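Local coordinates for uncharacterized protein lp_2219 (PDB 3HFQ), which is of unknown function but belongs to the seven-bladed beta-propeller lactonase family, so a role in lactone hydrolysis is possible yet unproven, at residues Y255-G260 and R289-D294; T263-A268 and I278-T283; T109-K114 and L121-T126; Y101-H106 and H144-T149. The protein carries 1 engineered substitution. One frame throughout, in Å; residues are numbered along the deposited sequence.

Overall arrangement
Two pairs of contacts repeat one scheme in two parts of a beta-propeller. Interactions 1 and 4 are buried, their centres about 9 Å from the chain's centre, and pack the second strand of a blade on the first strand of the next; no direct hydrogen bond crosses either, and both reach the same phosphate ion. Interactions 2 and 3 lie about 18 and 19 Å from the chain's centre to their own centres, are partly buried, and zip the third and fourth strands of a blade with backbone hydrogen bonds and a classic bulge. Interaction 2 shares a blade with 255-260, and interaction 3 with 101-106; the centres of interactions 2 and 3 are about 36 Å apart.

Interaction 1. Residues Y255-G260 and R289-D294. With PO4 (phosphate ion), chain C.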
# COMPACT_ATOMS: atom_id res chain seq x y z
N TYR A 255 1.40 -0.74 -12.41
CA TYR A 255 1.14 0.68 -12.21
C TYR A 255 1.87 1.20 -10.97
O TYR A 255 1.99 0.48 -9.98
CB TYR A 255 -0.37 0.92 -12.06
CG TYR A 255 -1.20 0.42 -13.22
CD1 TYR A 255 -1.44 -0.95 -13.40
CD2 TYR A 255 -1.71 1.30 -14.18
CE1 TYR A 255 -2.15 -1.42 -14.51
CE2 TYR A 255 -2.42 0.84 -15.29
CZ TYR A 255 -2.63 -0.52 -15.45
OH TYR A 255 -3.28 -0.99 -16.57
N VAL A 256 2.36 2.43 -11.03
CA VAL A 256 3.04 3.03 -9.88
C VAL A 256 2.70 4.52 -9.82
O VAL A 256 2.54 5.17 -10.85
CB VAL A 256 4.58 2.84 -9.96
CG1 VAL A 256 5.15 3.59 -11.15
CG2 VAL A 256 5.23 3.31 -8.66
N SER A 257 2.55 5.06 -8.61
CA SER A 257 2.23 6.47 -8.46
C SER A 257 3.48 7.27 -8.11
O SER A 257 4.37 6.79 -7.39
CB SER A 257 1.14 6.68 -7.40
OG SER A 257 1.56 6.24 -6.12
N ASN A 258 3.55 8.49 -8.63
CA ASN A 258 4.69 9.38 -8.40
C ASN A 258 4.27 10.65 -7.67
O ASN A 258 3.42 11.39 -8.15
CB ASN A 258 5.32 9.77 -9.74
CG ASN A 258 5.98 8.59 -10.45
OD1 ASN A 258 5.55 8.18 -11.53
ND2 ASN A 258 7.02 8.05 -9.85
N ARG A 259 4.87 10.89 -6.50
CA ARG A 259 4.58 12.09 -5.72
C ARG A 259 5.62 13.15 -6.08
O ARG A 259 6.79 13.03 -5.72
CB ARG A 259 4.64 11.79 -4.23
CG ARG A 259 3.53 10.90 -3.73
CD ARG A 259 3.80 10.47 -2.31
NE ARG A 259 4.94 9.56 -2.24
CZ ARG A 259 5.36 8.97 -1.13
NH1 ARG A 259 4.74 9.21 0.02
NH2 ARG A 259 6.39 8.13 -1.16
N GLY A 260 5.17 14.19 -6.77
CA GLY A 260 6.07 15.25 -7.20
C GLY A 260 5.78 15.44 -8.68
O GLY A 260 5.30 16.50 -9.09
N ARG A 289 -0.39 9.43 -3.12
CA ARG A 289 0.20 8.41 -2.25
C ARG A 289 -0.38 7.01 -2.42
O ARG A 289 0.27 6.02 -2.09
CB ARG A 289 0.07 8.86 -0.79
CG ARG A 289 0.75 7.95 0.23
CD ARG A 289 1.00 8.71 1.53
NE ARG A 289 1.27 7.83 2.66
CZ ARG A 289 2.12 8.11 3.64
NH1 ARG A 289 2.79 9.26 3.63
NH2 ARG A 289 2.30 7.25 4.64
N ASP A 290 -1.60 6.91 -2.94
CA ASP A 290 -2.20 5.59 -3.16
C ASP A 290 -3.25 5.63 -4.26
O ASP A 290 -3.78 6.68 -4.59
CB ASP A 290 -2.82 5.06 -1.86
CG ASP A 290 -3.11 3.56 -1.92
OD1 ASP A 290 -2.42 2.85 -2.69
OD2 ASP A 290 -4.01 3.08 -1.20
N PHE A 291 -3.52 4.46 -4.81
CA PHE A 291 -4.50 4.28 -5.88
C PHE A 291 -4.69 2.78 -6.02
O PHE A 291 -3.94 2.01 -5.44
CB PHE A 291 -3.96 4.84 -7.21
CG PHE A 291 -2.85 4.00 -7.81
CD1 PHE A 291 -1.53 4.14 -7.39
CD2 PHE A 291 -3.15 3.03 -8.77
CE1 PHE A 291 -0.53 3.33 -7.90
CE2 PHE A 291 -2.14 2.21 -9.30
CZ PHE A 291 -0.83 2.36 -8.86
N ASP A 292 -5.70 2.38 -6.78
CA ASP A 292 -5.92 0.96 -7.03
C ASP A 292 -6.93 0.77 -8.15
O ASP A 292 -7.71 1.68 -8.45
CB ASP A 292 -6.42 0.24 -5.77
CG ASP A 292 -6.26 -1.28 -5.86
OD1 ASP A 292 -5.58 -1.75 -6.80
OD2 ASP A 292 -6.79 -1.99 -4.99
N LEU A 293 -6.89 -0.40 -8.78
CA LEU A 293 -7.83 -0.72 -9.83
C LEU A 293 -9.08 -1.18 -9.09
O LEU A 293 -8.98 -1.67 -7.97
CB LEU A 293 -7.31 -1.88 -10.69
CG LEU A 293 -6.20 -1.63 -11.72
CD1 LEU A 293 -4.92 -1.18 -11.02
CD2 LEU A 293 -5.95 -2.91 -12.50
N ASP A 294 -10.25 -1.01 -9.70
CA ASP A 294 -11.48 -1.44 -9.05
C ASP A 294 -11.58 -2.95 -9.27
O ASP A 294 -10.80 -3.52 -10.03
CB ASP A 294 -12.68 -0.72 -9.66
CG ASP A 294 -13.07 -1.27 -11.01
OD1 ASP A 294 -12.21 -1.31 -11.91
OD2 ASP A 294 -14.24 -1.67 -11.16
P PO4 C . 6.62 7.81 2.93
O1 PO4 C . 6.79 9.37 2.94
O2 PO4 C . 5.80 7.37 1.66
O3 PO4 C . 8.04 7.12 2.91
O4 PO4 C . 5.84 7.35 4.23
O HOH W 1 3.45 11.37 1.33
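Phe291 packs on Tyr255 and Ser257 where two blades of a beta-propeller adjoin: 255-260 lies on the second strand of one blade, 289-294 on the first strand of the next. The strand axes are 7.6 Å apart at 158°, too far for backbone pairing, and no direct hydrogen bond crosses, so side chains carry the contact.

The apolar part centres on the Phe291 ring. Its CG sits between the backbone N and the carbonyl carbon (chi1 71°), and the ring reaches Tyr255, CE2 coming 3.5 Å from CB. Tyr255 O lies in the plane of the Phe291 ring, at its edge, 3.6 Å from CZ, while Ser257 CB touches the CD1 and CE1 side. Leu293 CD1 covers one face of the Tyr255 ring, whose OH is hydrogen-bonded to Gly320 O and Arg315 NE. Ser257 OG bonds to Pro288 O.

The polar part brings two like charges together, Arg259 NH1 and Arg289 NH1 being 4.1 Å apart. The phosphate probably eases their repulsion. Its O2 is held at the edge of the Arg259 guanidinium by two hydrogen bonds, from NH1 at 2.7 Å (149° at the hydrogen) and from NH2 at 3.0 Å, and the same oxygen stands over one face of the Arg289 guanidinium. Glu206 forms a salt bridge with Arg259 NH2, and His144 and Arg190 also bind the ion, which probably came from the crystallisation liquor. A single water accepts from both arginines, 2.8 Å from Arg259 NH1 and 3.2 Å from Arg289 NH1.

Interaction 2. Residues T263-A268 and I278-T283; sequences TLAVFA and IQQIST
Val266 and Gln279 lie side by side and point the same way, with the valine CG2 3.7 Å from the glutamine OE1. The extended chain of Gln279 carries that oxygen past Val266 to the next blade, where it accepts a hydrogen bond from Leu322 N. Ile278 meets the other branch of Val266 obliquely: CG1 of the isoleucine is 3.9 Å from CG1 of the valine.

Two residues thus face one, and the backbone shows why. Val266 O takes a nearly linear hydrogen bond from Ile278 N (2.8 Å, 175°) and a weak one from Gln279 N at 3.4 Å, while Val266 N donates a hydrogen bond to Gln279 O at 2.7 Å. This is a classic beta bulge in an antiparallel hairpin, made by the third and fourth strands of a propeller blade. Beyond it the regular pattern resumes, Leu264 and Ile281 forming a hydrogen-bonded pair with a bond each way.

On the sheet face of Ala265 and Gln280, the glutamine chain bends at chi2 (-81°), and its amide folds back over the neighbouring strand, CD lying 3.8 Å from Ala265 CB and the amide beside the Thr263 hydroxyl. An alanine in place of Gln280 would probably leave a gap over Ala265 CB and the Thr263 hydroxyl without the amide beside it. On the Leu264 and Ile281 face, Leu264 crosses Thr283 at about a right angle, CG to CG2 3.9 Å. Thr283 OG1 is hydrogen-bonded to Asn304 OD1, and Tyr313 of the next blade packs against Leu264, Ile281 and Thr283.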
# COMPACT_ATOMS: atom_id res chain seq x y z
N THR A 263 1.96 11.62 -11.22
CA THR A 263 1.38 10.82 -12.29
C THR A 263 1.29 9.36 -11.86
O THR A 263 1.77 8.97 -10.80
CB THR A 263 2.26 10.79 -13.54
OG1 THR A 263 3.50 10.13 -13.22
CG2 THR A 263 2.56 12.19 -14.05
N LEU A 264 0.65 8.58 -12.72
CA LEU A 264 0.59 7.14 -12.54
C LEU A 264 1.36 6.72 -13.77
O LEU A 264 1.08 7.19 -14.88
CB LEU A 264 -0.85 6.61 -12.62
CG LEU A 264 -1.83 6.90 -11.49
CD1 LEU A 264 -3.03 5.97 -11.63
CD2 LEU A 264 -1.16 6.68 -10.13
N ALA A 265 2.38 5.88 -13.59
CA ALA A 265 3.16 5.41 -14.73
C ALA A 265 2.71 3.98 -14.98
O ALA A 265 2.61 3.18 -14.05
CB ALA A 265 4.65 5.45 -14.40
N VAL A 266 2.42 3.67 -16.24
CA VAL A 266 1.95 2.35 -16.61
C VAL A 266 3.02 1.58 -17.36
O VAL A 266 3.63 2.09 -18.31
CB VAL A 266 0.71 2.45 -17.52
CG1 VAL A 266 0.11 1.07 -17.73
CG2 VAL A 266 -0.31 3.40 -16.90
N PHE A 267 3.25 0.34 -16.94
CA PHE A 267 4.25 -0.52 -17.56
C PHE A 267 3.64 -1.82 -18.05
O PHE A 267 2.77 -2.40 -17.39
CB PHE A 267 5.36 -0.89 -16.57
CG PHE A 267 6.17 0.27 -16.08
CD1 PHE A 267 5.69 1.10 -15.07
CD2 PHE A 267 7.43 0.53 -16.62
CE1 PHE A 267 6.45 2.16 -14.59
CE2 PHE A 267 8.20 1.59 -16.15
CZ PHE A 267 7.71 2.41 -15.13
N ALA A 268 4.09 -2.28 -19.20
CA ALA A 268 3.63 -3.55 -19.75
C ALA A 268 4.63 -4.57 -19.22
O ALA A 268 5.85 -4.36 -19.30
CB ALA A 268 3.67 -3.52 -21.27
N ILE A 278 4.66 2.46 -20.86
CA ILE A 278 3.77 2.75 -21.98
C ILE A 278 2.90 3.98 -21.77
O ILE A 278 2.26 4.45 -22.71
CB ILE A 278 2.86 1.53 -22.30
CG1 ILE A 278 1.95 1.22 -21.11
CG2 ILE A 278 3.71 0.32 -22.65
CD1 ILE A 278 0.83 0.25 -21.45
N GLN A 279 2.87 4.52 -20.55
CA GLN A 279 2.07 5.71 -20.28
C GLN A 279 2.39 6.42 -18.96
O GLN A 279 2.73 5.79 -17.96
CB GLN A 279 0.57 5.36 -20.32
CG GLN A 279 -0.35 6.54 -19.94
CD GLN A 279 -1.83 6.19 -19.99
OE1 GLN A 279 -2.24 5.10 -19.61
NE2 GLN A 279 -2.65 7.15 -20.43
N GLN A 280 2.28 7.74 -19.00
CA GLN A 280 2.47 8.61 -17.84
C GLN A 280 1.23 9.50 -17.87
O GLN A 280 1.03 10.25 -18.82
CB GLN A 280 3.72 9.49 -18.01
CG GLN A 280 5.06 8.78 -17.77
CD GLN A 280 5.42 8.64 -16.31
OE1 GLN A 280 6.52 8.20 -15.97
NE2 GLN A 280 4.49 9.01 -15.42
N ILE A 281 0.39 9.41 -16.85
CA ILE A 281 -0.83 10.21 -16.82
C ILE A 281 -1.00 10.95 -15.50
O ILE A 281 -0.87 10.37 -14.42
CB ILE A 281 -2.08 9.33 -17.10
CG1 ILE A 281 -3.34 10.20 -17.17
CG2 ILE A 281 -2.20 8.24 -16.04
CD1 ILE A 281 -4.54 9.48 -17.76
N SER A 282 -1.28 12.25 -15.58
CA SER A 282 -1.45 13.07 -14.39
C SER A 282 -2.54 12.54 -13.48
O SER A 282 -3.54 12.00 -13.94
CB SER A 282 -1.78 14.51 -14.80
OG SER A 282 -2.08 15.30 -13.66
N THR A 283 -2.34 12.70 -12.17
CA THR A 283 -3.33 12.27 -11.19
C THR A 283 -4.29 13.42 -10.88
O THR A 283 -5.18 13.28 -10.04
CB THR A 283 -2.65 11.80 -9.88
OG1 THR A 283 -1.85 12.85 -9.33
CG2 THR A 283 -1.76 10.58 -10.16

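Interaction 3. Residues T109-K114 and L121-T126; sequences TAEVMK and LTLTDT
Val112 faces both Thr124 and Asp125, and a closely bonded part of this contact lies around its carbonyl. Val112 O accepts two hydrogen bonds, from Thr124 N at 2.9 Å (161° at the hydrogen) and from Asp125 N at 3.2 Å, while Val112 N gives one to Asp125 O. Thr124 holds OG1 between its backbone N and carbonyl carbon (chi1 56°), which puts this hydroxyl 2.8 Å from Val112 O; it is hydrogen-bonded to Gly173 O in the next blade. Asp125 OD2 likewise reaches Leu175 N there.

The buried side continues with Met113, modelled as selenomethionine. Its extended chain crosses Leu121 at about a right angle, SE lying 3.8 Å from CD1, and Val81 and Ile65 of the preceding blade pack on both residues.

Toward solvent the side chains pack more loosely, although the backbone stays paired, Lys114 N bonding to Thr122 O and Thr122 N to Lys114 O. The side chains of Lys114 and Thr122 run side by side, touching through CG and CB at 3.8 Å, and a water spans Lys114 O and Thr122 OG1. At the other end Thr126 OG1 donates to Glu111 OE2 over 2.8 Å, arriving from above the carboxylate, 50° out of its plane. Leu123 crosses the Glu111 side chain at about a right angle, its CD1 3.6 Å from OE1, so apolar carbon borders part of the carboxylate.

The register slips by one residue between Val112 and Met113. The arrangement is a hairpin with a classic beta bulge, formed by the outer two strands of a four-stranded beta-propeller blade.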
# COMPACT_ATOMS: atom_id res chain seq x y z
N THR A 109 9.89 -1.02 12.95
CA THR A 109 9.36 -2.30 13.39
C THR A 109 8.30 -2.93 12.50
O THR A 109 7.65 -2.26 11.69
CB THR A 109 8.73 -2.17 14.79
OG1 THR A 109 7.69 -1.19 14.74
CG2 THR A 109 9.77 -1.75 15.81
N ALA A 110 8.15 -4.24 12.67
CA ALA A 110 7.14 -5.03 11.99
C ALA A 110 6.43 -5.66 13.17
O ALA A 110 7.06 -6.23 14.06
CB ALA A 110 7.79 -6.11 11.13
N GLU A 111 5.11 -5.51 13.22
CA GLU A 111 4.35 -6.07 14.33
C GLU A 111 3.32 -7.08 13.85
O GLU A 111 2.85 -7.02 12.70
CB GLU A 111 3.65 -4.96 15.12
CG GLU A 111 4.55 -4.07 15.98
CD GLU A 111 3.78 -3.46 17.14
OE1 GLU A 111 2.55 -3.29 16.99
OE2 GLU A 111 4.39 -3.14 18.18
N VAL A 112 2.97 -8.02 14.73
CA VAL A 112 2.00 -9.06 14.42
C VAL A 112 0.95 -9.08 15.53
O VAL A 112 1.28 -9.00 16.71
CB VAL A 112 2.66 -10.45 14.35
CG1 VAL A 112 1.64 -11.50 13.89
CG2 VAL A 112 3.86 -10.40 13.41
N MSE A 113 -0.32 -9.18 15.14
CA MSE A 113 -1.43 -9.23 16.08
C MSE A 113 -2.33 -10.39 15.68
O MSE A 113 -2.41 -10.73 14.50
CB MSE A 113 -2.22 -7.92 16.03
CG MSE A 113 -1.46 -6.72 16.55
SE MSE A 113 -2.13 -5.07 15.82
CE MSE A 113 -0.66 -3.90 16.28
N LYS A 114 -3.00 -11.01 16.65
CA LYS A 114 -3.89 -12.12 16.34
C LYS A 114 -5.34 -11.65 16.39
O LYS A 114 -5.71 -10.83 17.22
CB LYS A 114 -3.67 -13.28 17.31
CG LYS A 114 -3.89 -12.95 18.78
CD LYS A 114 -3.58 -14.17 19.65
CE LYS A 114 -3.87 -13.89 21.12
NZ LYS A 114 -3.49 -15.03 22.00
N LEU A 121 -8.32 -7.39 18.12
CA LEU A 121 -6.90 -7.74 18.03
C LEU A 121 -6.14 -7.82 19.35
O LEU A 121 -6.52 -7.21 20.35
CB LEU A 121 -6.18 -6.75 17.12
CG LEU A 121 -6.67 -6.63 15.68
CD1 LEU A 121 -5.84 -5.57 14.96
CD2 LEU A 121 -6.54 -7.98 14.98
N THR A 122 -5.04 -8.58 19.32
CA THR A 122 -4.15 -8.75 20.46
C THR A 122 -2.73 -8.83 19.92
O THR A 122 -2.43 -9.62 19.02
CB THR A 122 -4.43 -10.05 21.24
OG1 THR A 122 -5.81 -10.08 21.64
CG2 THR A 122 -3.55 -10.12 22.48
N LEU A 123 -1.84 -8.00 20.47
CA LEU A 123 -0.44 -7.97 20.04
C LEU A 123 0.27 -9.28 20.39
O LEU A 123 0.10 -9.81 21.49
CB LEU A 123 0.28 -6.81 20.72
CG LEU A 123 1.76 -6.61 20.40
CD1 LEU A 123 1.93 -6.20 18.94
CD2 LEU A 123 2.33 -5.53 21.32
N THR A 124 1.07 -9.79 19.45
CA THR A 124 1.81 -11.03 19.68
C THR A 124 3.32 -10.87 19.50
O THR A 124 4.10 -11.50 20.21
CB THR A 124 1.35 -12.17 18.74
OG1 THR A 124 1.45 -11.75 17.38
CG2 THR A 124 -0.09 -12.58 19.05
N ASP A 125 3.73 -10.02 18.56
CA ASP A 125 5.16 -9.86 18.30
C ASP A 125 5.53 -8.50 17.71
O ASP A 125 4.75 -7.91 16.96
CB ASP A 125 5.60 -10.99 17.35
CG ASP A 125 7.11 -11.15 17.25
OD1 ASP A 125 7.83 -10.85 18.23
OD2 ASP A 125 7.58 -11.61 16.19
N THR A 126 6.71 -8.01 18.07
CA THR A 126 7.22 -6.74 17.56
C THR A 126 8.68 -6.98 17.20
O THR A 126 9.52 -7.18 18.08
CB THR A 126 7.15 -5.62 18.62
OG1 THR A 126 5.79 -5.43 19.03
CG2 THR A 126 7.67 -4.30 18.04
O HOH W 2 -7.16 -11.26 19.73

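Interaction 4. Residues Y101-H106 and H144-T149. With PO4 (phosphate ion), chain C.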
# COMPACT_ATOMS: atom_id res chain seq x y z
N TYR A 101 -0.88 -7.80 10.22
CA TYR A 101 0.50 -7.33 10.21
C TYR A 101 0.53 -5.81 10.02
O TYR A 101 -0.32 -5.25 9.33
CB TYR A 101 1.28 -7.95 9.06
CG TYR A 101 1.23 -9.46 8.99
CD1 TYR A 101 1.83 -10.25 9.97
CD2 TYR A 101 0.59 -10.10 7.93
CE1 TYR A 101 1.80 -11.64 9.89
CE2 TYR A 101 0.55 -11.49 7.84
CZ TYR A 101 1.16 -12.25 8.82
OH TYR A 101 1.10 -13.62 8.74
N SER A 102 1.50 -5.15 10.64
CA SER A 102 1.64 -3.71 10.49
C SER A 102 3.12 -3.34 10.42
O SER A 102 3.98 -4.04 10.97
CB SER A 102 0.96 -2.96 11.64
OG SER A 102 1.49 -3.31 12.90
N ALA A 103 3.40 -2.25 9.72
CA ALA A 103 4.77 -1.75 9.55
C ALA A 103 4.87 -0.36 10.16
O ALA A 103 4.01 0.48 9.91
CB ALA A 103 5.11 -1.69 8.07
N ASN A 104 5.91 -0.11 10.94
CA ASN A 104 6.06 1.21 11.54
C ASN A 104 7.31 1.90 11.02
O ASN A 104 8.44 1.45 11.26
CB ASN A 104 6.12 1.12 13.07
CG ASN A 104 5.93 2.47 13.74
OD1 ASN A 104 6.69 3.41 13.48
ND2 ASN A 104 4.93 2.57 14.60
N TYR A 105 7.10 2.99 10.31
CA TYR A 105 8.17 3.77 9.70
C TYR A 105 9.18 4.34 10.68
O TYR A 105 10.37 4.01 10.62
CB TYR A 105 7.55 4.90 8.88
CG TYR A 105 8.53 5.68 8.03
CD1 TYR A 105 9.28 6.72 8.57
CD2 TYR A 105 8.66 5.39 6.67
CE1 TYR A 105 10.16 7.46 7.77
CE2 TYR A 105 9.54 6.12 5.87
CZ TYR A 105 10.27 7.15 6.42
OH TYR A 105 11.12 7.87 5.61
N HIS A 106 8.71 5.18 11.59
CA HIS A 106 9.57 5.82 12.56
C HIS A 106 10.26 4.88 13.56
O HIS A 106 11.42 5.08 13.90
CB HIS A 106 8.76 6.89 13.30
CG HIS A 106 8.06 7.84 12.39
ND1 HIS A 106 8.72 8.81 11.67
CD2 HIS A 106 6.75 7.95 12.05
CE1 HIS A 106 7.86 9.48 10.92
NE2 HIS A 106 6.65 8.97 11.13
N HIS A 144 8.13 -0.13 5.86
CA HIS A 144 6.99 0.45 5.16
C HIS A 144 6.02 -0.54 4.53
O HIS A 144 5.02 -0.15 3.92
CB HIS A 144 7.50 1.39 4.06
CG HIS A 144 6.72 2.66 3.93
ND1 HIS A 144 5.34 2.68 3.90
CD2 HIS A 144 7.12 3.95 3.84
CE1 HIS A 144 4.93 3.93 3.79
NE2 HIS A 144 5.99 4.72 3.76
N TYR A 145 6.31 -1.83 4.67
CA TYR A 145 5.46 -2.85 4.06
C TYR A 145 5.64 -4.18 4.77
O TYR A 145 6.76 -4.60 5.06
CB TYR A 145 5.84 -2.96 2.57
CG TYR A 145 5.09 -4.00 1.76
CD1 TYR A 145 5.49 -5.33 1.74
CD2 TYR A 145 4.00 -3.63 0.97
CE1 TYR A 145 4.83 -6.28 0.96
CE2 TYR A 145 3.32 -4.58 0.18
CZ TYR A 145 3.75 -5.89 0.18
OH TYR A 145 3.09 -6.83 -0.59
N THR A 146 4.52 -4.83 5.06
CA THR A 146 4.50 -6.13 5.72
C THR A 146 3.33 -6.90 5.13
O THR A 146 2.19 -6.75 5.58
CB THR A 146 4.28 -6.01 7.24
OG1 THR A 146 3.11 -5.23 7.50
CG2 THR A 146 5.49 -5.35 7.91
N ASP A 147 3.59 -7.72 4.12
CA ASP A 147 2.52 -8.50 3.51
C ASP A 147 3.00 -9.87 3.05
O ASP A 147 4.20 -10.11 2.92
CB ASP A 147 1.90 -7.72 2.34
CG ASP A 147 0.38 -7.83 2.32
OD1 ASP A 147 -0.14 -8.91 2.66
OD2 ASP A 147 -0.29 -6.84 1.97
N LEU A 148 2.05 -10.76 2.79
CA LEU A 148 2.32 -12.15 2.40
C LEU A 148 2.92 -12.42 1.02
O LEU A 148 2.60 -11.74 0.04
CB LEU A 148 1.04 -12.97 2.56
CG LEU A 148 0.46 -13.05 3.97
CD1 LEU A 148 -0.94 -13.65 3.92
CD2 LEU A 148 1.37 -13.88 4.87
N THR A 149 3.77 -13.44 0.96
CA THR A 149 4.39 -13.86 -0.29
C THR A 149 3.50 -14.97 -0.84
O THR A 149 2.60 -15.44 -0.15
CB THR A 149 5.81 -14.45 -0.06
OG1 THR A 149 5.71 -15.61 0.77
CG2 THR A 149 6.72 -13.43 0.60
P PO4 C . 6.62 7.81 2.93
O1 PO4 C . 6.79 9.37 2.94
O2 PO4 C . 5.80 7.37 1.66
O3 PO4 C . 8.04 7.12 2.91
O4 PO4 C . 5.84 7.35 4.23
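Tyr105 holds CG anti to its backbone N (chi1 -172°), and His144 has a chi1 away from the staggered positions; the two rings are in contact. Their planes stand at 82° with centroids 5.6 Å apart. The pair is oblique, although His144 CD2 lies near the plane of the phenol at its edge, 3.5 Å from Tyr105 CD2. His142 stacks on the same tyrosine ring.

The imidazole is also fixed by the phosphate, NE2 donating to O4 over 2.7 Å (157° at the hydrogen), with that oxygen at the ring's edge and near its plane. Tyr105 CE2 approaches O3 of the ion to 3.5 Å. An alanine in place of Tyr105 would probably open a gap beside His144 CD2 and phosphate O3, and leave His142 without the ring on which it stacks.

Further along the strands, Ala103 CB is 3.7 Å from Thr146 CG2, and Thr146 OG1 touches the backbone of Ser102. Thr146 O is buried with no hydrogen-bond partner in the model. Tyr101 and Leu148 cross at about a right angle, CE2 to CD2 3.9 Å; the phenol OH bonds to Asp94 OD2.

No hydrogen bond crosses the segments directly, and the strand axes stay 5.7 Å apart. Such side-chain packing of a second strand on the next blade's first strand is the blade interface of a beta-propeller, here ending at a bound phosphate, probably from the crystallisation liquor, that Arg259 and Arg190 also hold.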